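Local atomic coordinates of protein kinase containing Z-DNA binding domains (Danio rerio, PDB entry 4LB5), a protein that probably binds left-handed Z-DNA through its Z-alpha domain and, as a GCN2-subfamily kinase, probably phosphorylates the translation initiation factor eIF2alpha. Residues Lys53-Thr58 and Pro65-Val70. Residues are numbered along the deposited sequence; the frame is centred on the assembly and turned at random.
Sequences KQVFKT and PVWNLV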
ATOM      1  N   LYS B  53       4.882  23.316  -7.183  1.00 63.01           N
ATOM      2  CA  LYS B  53       3.745  23.999  -7.812  1.00 62.86           C
ATOM      3  C   LYS B  53       3.746  23.994  -9.345  1.00 62.69           C
ATOM      4  O   LYS B  53       3.336  24.970  -9.974  1.00 66.12           O
ATOM      5  CB  LYS B  53       3.616  25.437  -7.289  1.00 72.12           C
ATOM      6  CG  LYS B  53       3.275  25.534  -5.810  1.00 80.68           C
ATOM      7  CD  LYS B  53       1.981  24.804  -5.494  1.00 86.94           C
ATOM      8  CE  LYS B  53       1.733  24.735  -3.993  1.00 95.20           C
ATOM      9  NZ  LYS B  53       0.683  23.732  -3.646  1.00 94.64           N
ATOM     10  N   GLN B  54       4.187  22.894  -9.946  1.00 60.37           N
ATOM     11  CA  GLN B  54       4.179  22.773 -11.398  1.00 56.06           C
ATOM     12  C   GLN B  54       3.019  21.902 -11.868  1.00 50.95           C
ATOM     13  O   GLN B  54       2.513  22.070 -12.976  1.00 55.25           O
ATOM     14  CB  GLN B  54       5.503  22.202 -11.893  1.00 58.57           C
ATOM     15  CG  GLN B  54       6.703  23.055 -11.525  1.00 67.26           C
ATOM     16  CD  GLN B  54       7.613  23.301 -12.706  1.00 76.34           C
ATOM     17  OE1 GLN B  54       7.399  24.237 -13.481  1.00 81.21           O
ATOM     18  NE2 GLN B  54       8.635  22.458 -12.858  1.00 70.87           N
ATOM     19  N   VAL B  55       2.601  20.970 -11.020  1.00 47.37           N
ATOM     20  CA  VAL B  55       1.417  20.167 -11.289  1.00 54.38           C
ATOM     21  C   VAL B  55       0.488  20.204 -10.081  1.00 60.68           C
ATOM     22  O   VAL B  55       0.884  20.623  -8.990  1.00 45.59           O
ATOM     23  CB  VAL B  55       1.765  18.694 -11.615  1.00 41.76           C
ATOM     24  CG1 VAL B  55       2.759  18.621 -12.777  1.00 43.01           C
ATOM     25  CG2 VAL B  55       2.303  17.977 -10.385  1.00 39.42           C
ATOM     26  N   PHE B  56      -0.752  19.779 -10.280  1.00 44.10           N
ATOM     27  CA  PHE B  56      -1.688  19.667  -9.167  1.00 44.05           C
ATOM     28  C   PHE B  56      -2.492  18.400  -9.302  1.00 50.47           C
ATOM     29  O   PHE B  56      -2.630  17.856 -10.399  1.00 40.75           O
ATOM     30  CB  PHE B  56      -2.606  20.888  -9.066  1.00 47.94           C
ATOM     31  CG  PHE B  56      -3.712  20.926 -10.091  1.00 49.18           C
ATOM     32  CD1 PHE B  56      -3.516  21.536 -11.323  1.00 51.34           C
ATOM     33  CD2 PHE B  56      -4.960  20.387  -9.812  1.00 50.59           C
ATOM     34  CE1 PHE B  56      -4.541  21.599 -12.260  1.00 53.37           C
ATOM     35  CE2 PHE B  56      -5.987  20.443 -10.751  1.00 53.06           C
ATOM     36  CZ  PHE B  56      -5.772  21.054 -11.975  1.00 53.06           C
ATOM     37  N   LYS B  57      -3.018  17.923  -8.182  1.00 44.42           N
ATOM     38  CA  LYS B  57      -3.813  16.712  -8.206  1.00 44.57           C
ATOM     39  C   LYS B  57      -5.157  16.917  -7.535  1.00 46.16           C
ATOM     40  O   LYS B  57      -5.287  17.707  -6.600  1.00 44.57           O
ATOM     41  CB  LYS B  57      -3.075  15.552  -7.541  1.00 40.87           C
ATOM     42  CG  LYS B  57      -3.094  15.571  -6.017  1.00 49.73           C
ATOM     43  CD  LYS B  57      -2.673  14.198  -5.465  1.00 45.21           C
ATOM     44  CE  LYS B  57      -1.897  14.334  -4.169  1.00 49.78           C
ATOM     45  NZ  LYS B  57      -2.652  15.066  -3.113  1.00 50.31           N
ATOM     46  N   THR B  58      -6.156  16.203  -8.034  1.00 47.18           N
ATOM     47  CA  THR B  58      -7.444  16.128  -7.368  1.00 52.39           C
ATOM     48  C   THR B  58      -7.654  14.670  -7.002  1.00 53.60           C
ATOM     49  O   THR B  58      -7.226  13.767  -7.738  1.00 45.02           O
ATOM     50  CB  THR B  58      -8.586  16.615  -8.270  1.00 55.10           C
ATOM     51  OG1 THR B  58      -8.706  15.744  -9.401  1.00 59.94           O
ATOM     52  CG2 THR B  58      -8.316  18.039  -8.749  1.00 57.04           C
ATOM     53  N   PRO B  65      -5.484   9.433  -7.721  1.00 48.02           N
ATOM     54  CA  PRO B  65      -5.334  10.875  -7.940  1.00 47.71           C
ATOM     55  C   PRO B  65      -5.283  11.203  -9.422  1.00 45.66           C
ATOM     56  O   PRO B  65      -4.690  10.446 -10.185  1.00 44.06           O
ATOM     57  CB  PRO B  65      -3.987  11.184  -7.286  1.00 45.25           C
ATOM     58  CG  PRO B  65      -3.881  10.166  -6.188  1.00 44.06           C
ATOM     59  CD  PRO B  65      -4.488   8.910  -6.767  1.00 41.87           C
ATOM     60  N   VAL B  66      -5.915  12.307  -9.817  1.00 36.93           N
ATOM     61  CA  VAL B  66      -5.880  12.786 -11.195  1.00 42.78           C
ATOM     62  C   VAL B  66      -4.990  14.027 -11.266  1.00 43.64           C
ATOM     63  O   VAL B  66      -5.126  14.935 -10.443  1.00 41.65           O
ATOM     64  CB  VAL B  66      -7.298  13.131 -11.695  1.00 45.75           C
ATOM     65  CG1 VAL B  66      -7.238  13.831 -13.034  1.00 46.04           C
ATOM     66  CG2 VAL B  66      -8.142  11.873 -11.783  1.00 48.38           C
ATOM     67  N   TRP B  67      -4.083  14.061 -12.243  1.00 41.10           N
ATOM     68  CA  TRP B  67      -3.053  15.096 -12.301  1.00 41.31           C
ATOM     69  C   TRP B  67      -3.171  15.993 -13.516  1.00 40.83           C
ATOM     70  O   TRP B  67      -3.591  15.553 -14.581  1.00 47.85           O
ATOM     71  CB  TRP B  67      -1.665  14.459 -12.333  1.00 37.54           C
ATOM     72  CG  TRP B  67      -1.336  13.664 -11.128  1.00 35.21           C
ATOM     73  CD1 TRP B  67      -1.627  12.345 -10.908  1.00 35.79           C
ATOM     74  CD2 TRP B  67      -0.644  14.124  -9.965  1.00 34.85           C
ATOM     75  NE1 TRP B  67      -1.165  11.961  -9.672  1.00 39.49           N
ATOM     76  CE2 TRP B  67      -0.563  13.039  -9.070  1.00 35.06           C
ATOM     77  CE3 TRP B  67      -0.100  15.360  -9.583  1.00 37.94           C
ATOM     78  CZ2 TRP B  67       0.062  13.137  -7.829  1.00 37.15           C
ATOM     79  CZ3 TRP B  67       0.511  15.459  -8.338  1.00 33.34           C
ATOM     80  CH2 TRP B  67       0.586  14.352  -7.481  1.00 38.15           C
ATOM     81  N   ASN B  68      -2.765  17.250 -13.356  1.00 40.60           N
ATOM     82  CA  ASN B  68      -2.661  18.171 -14.480  1.00 42.81           C
ATOM     83  C   ASN B  68      -1.638  19.262 -14.200  1.00 41.74           C
ATOM     84  O   ASN B  68      -1.261  19.507 -13.051  1.00 39.83           O
ATOM     85  CB  ASN B  68      -4.025  18.786 -14.807  1.00 45.65           C
ATOM     86  CG  ASN B  68      -4.156  19.193 -16.273  1.00 53.82           C
ATOM     87  OD1 ASN B  68      -3.162  19.418 -16.971  1.00 50.36           O
ATOM     88  ND2 ASN B  68      -5.396  19.298 -16.741  1.00 59.21           N
ATOM     89  N   LEU B  69      -1.180  19.899 -15.265  1.00 43.32           N
ATOM     90  CA  LEU B  69      -0.286  21.039 -15.179  1.00 42.88           C
ATOM     91  C   LEU B  69      -0.986  22.202 -14.474  1.00 54.84           C
ATOM     92  O   LEU B  69      -2.182  22.421 -14.670  1.00 45.85           O
ATOM     93  CB  LEU B  69       0.089  21.482 -16.601  1.00 45.93           C
ATOM     94  CG  LEU B  69       1.507  21.289 -17.147  1.00 51.72           C
ATOM     95  CD1 LEU B  69       2.142  20.012 -16.668  1.00 45.20           C
ATOM     96  CD2 LEU B  69       1.474  21.323 -18.672  1.00 50.10           C
ATOM     97  N   VAL B  70      -0.238  22.950 -13.670  1.00 45.23           N
ATOM     98  CA  VAL B  70      -0.748  24.182 -13.067  1.00 43.99           C
ATOM     99  C   VAL B  70      -1.035  25.240 -14.141  1.00 53.61           C
ATOM    100  O   VAL B  70      -2.061  25.931 -14.098  1.00 53.15           O
ATOM    101  CB  VAL B  70       0.238  24.719 -11.998  1.00 48.66           C
ATOM    102  CG1 VAL B  70      -0.171  26.091 -11.510  1.00 49.27           C
ATOM    103  CG2 VAL B  70       0.328  23.740 -10.827  1.00 46.63           C
TER
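Asn68 O takes the Phe56 N-H at 2.8 Å, nearly along the C=O axis. It also receives a CA-H...O contact from Val55 CA. In return Asn68 N gives its hydrogen to Phe56 O, which is approached by Trp67 CA as well. Thr58 and Val66 form a second hydrogen-bonded pair, with Thr58 N to Val66 O and Val66 N to Thr58 O both 2.9 Å. A fifth bond, Val70 N to Gln54 O, is almost straight at hydrogen (177°), but its donor stands above the carbonyl plane.

Lys57 and Trp67 form a non-hydrogen-bonded pair and point to the same face of the sheet. Lys57 CB sits 3.5 Å from the centroid of the six-membered indole ring, directly over the face, as a CH-pi contact. With CG between the backbone N and the carbonyl carbon (chi1 78°), the lysine chain runs on beside the indole. Its CD reaches Pro65 CB. Val55 CG2 meets the same indole at CE3, 3.6 Å away. Tyr47 of helix 39-51 adds an edge-to-face ring contact to Trp67. A leucine in place of Trp67 would probably leave Lys57 CB without its aromatic face and open a gap beside Val55 and Tyr47.

On the other face, the Phe56 ring lies alongside Asn68, its plane 18° from the amide. Phe56 CE1 is 3.8 Å from Asn68 CB, while Leu69 O lies at the ring edge. Asn68 OD1 accepts the N-H of Leu69 at 2.7 Å, a bent bond that ties the amide to its own strand. Val55 and Leu69 also pack on helix 10-23, and Pro65 packs on a DNA phosphate. This antiparallel beta hairpin is the wing of the winged helix-turn-helix fold of Z-alpha domains.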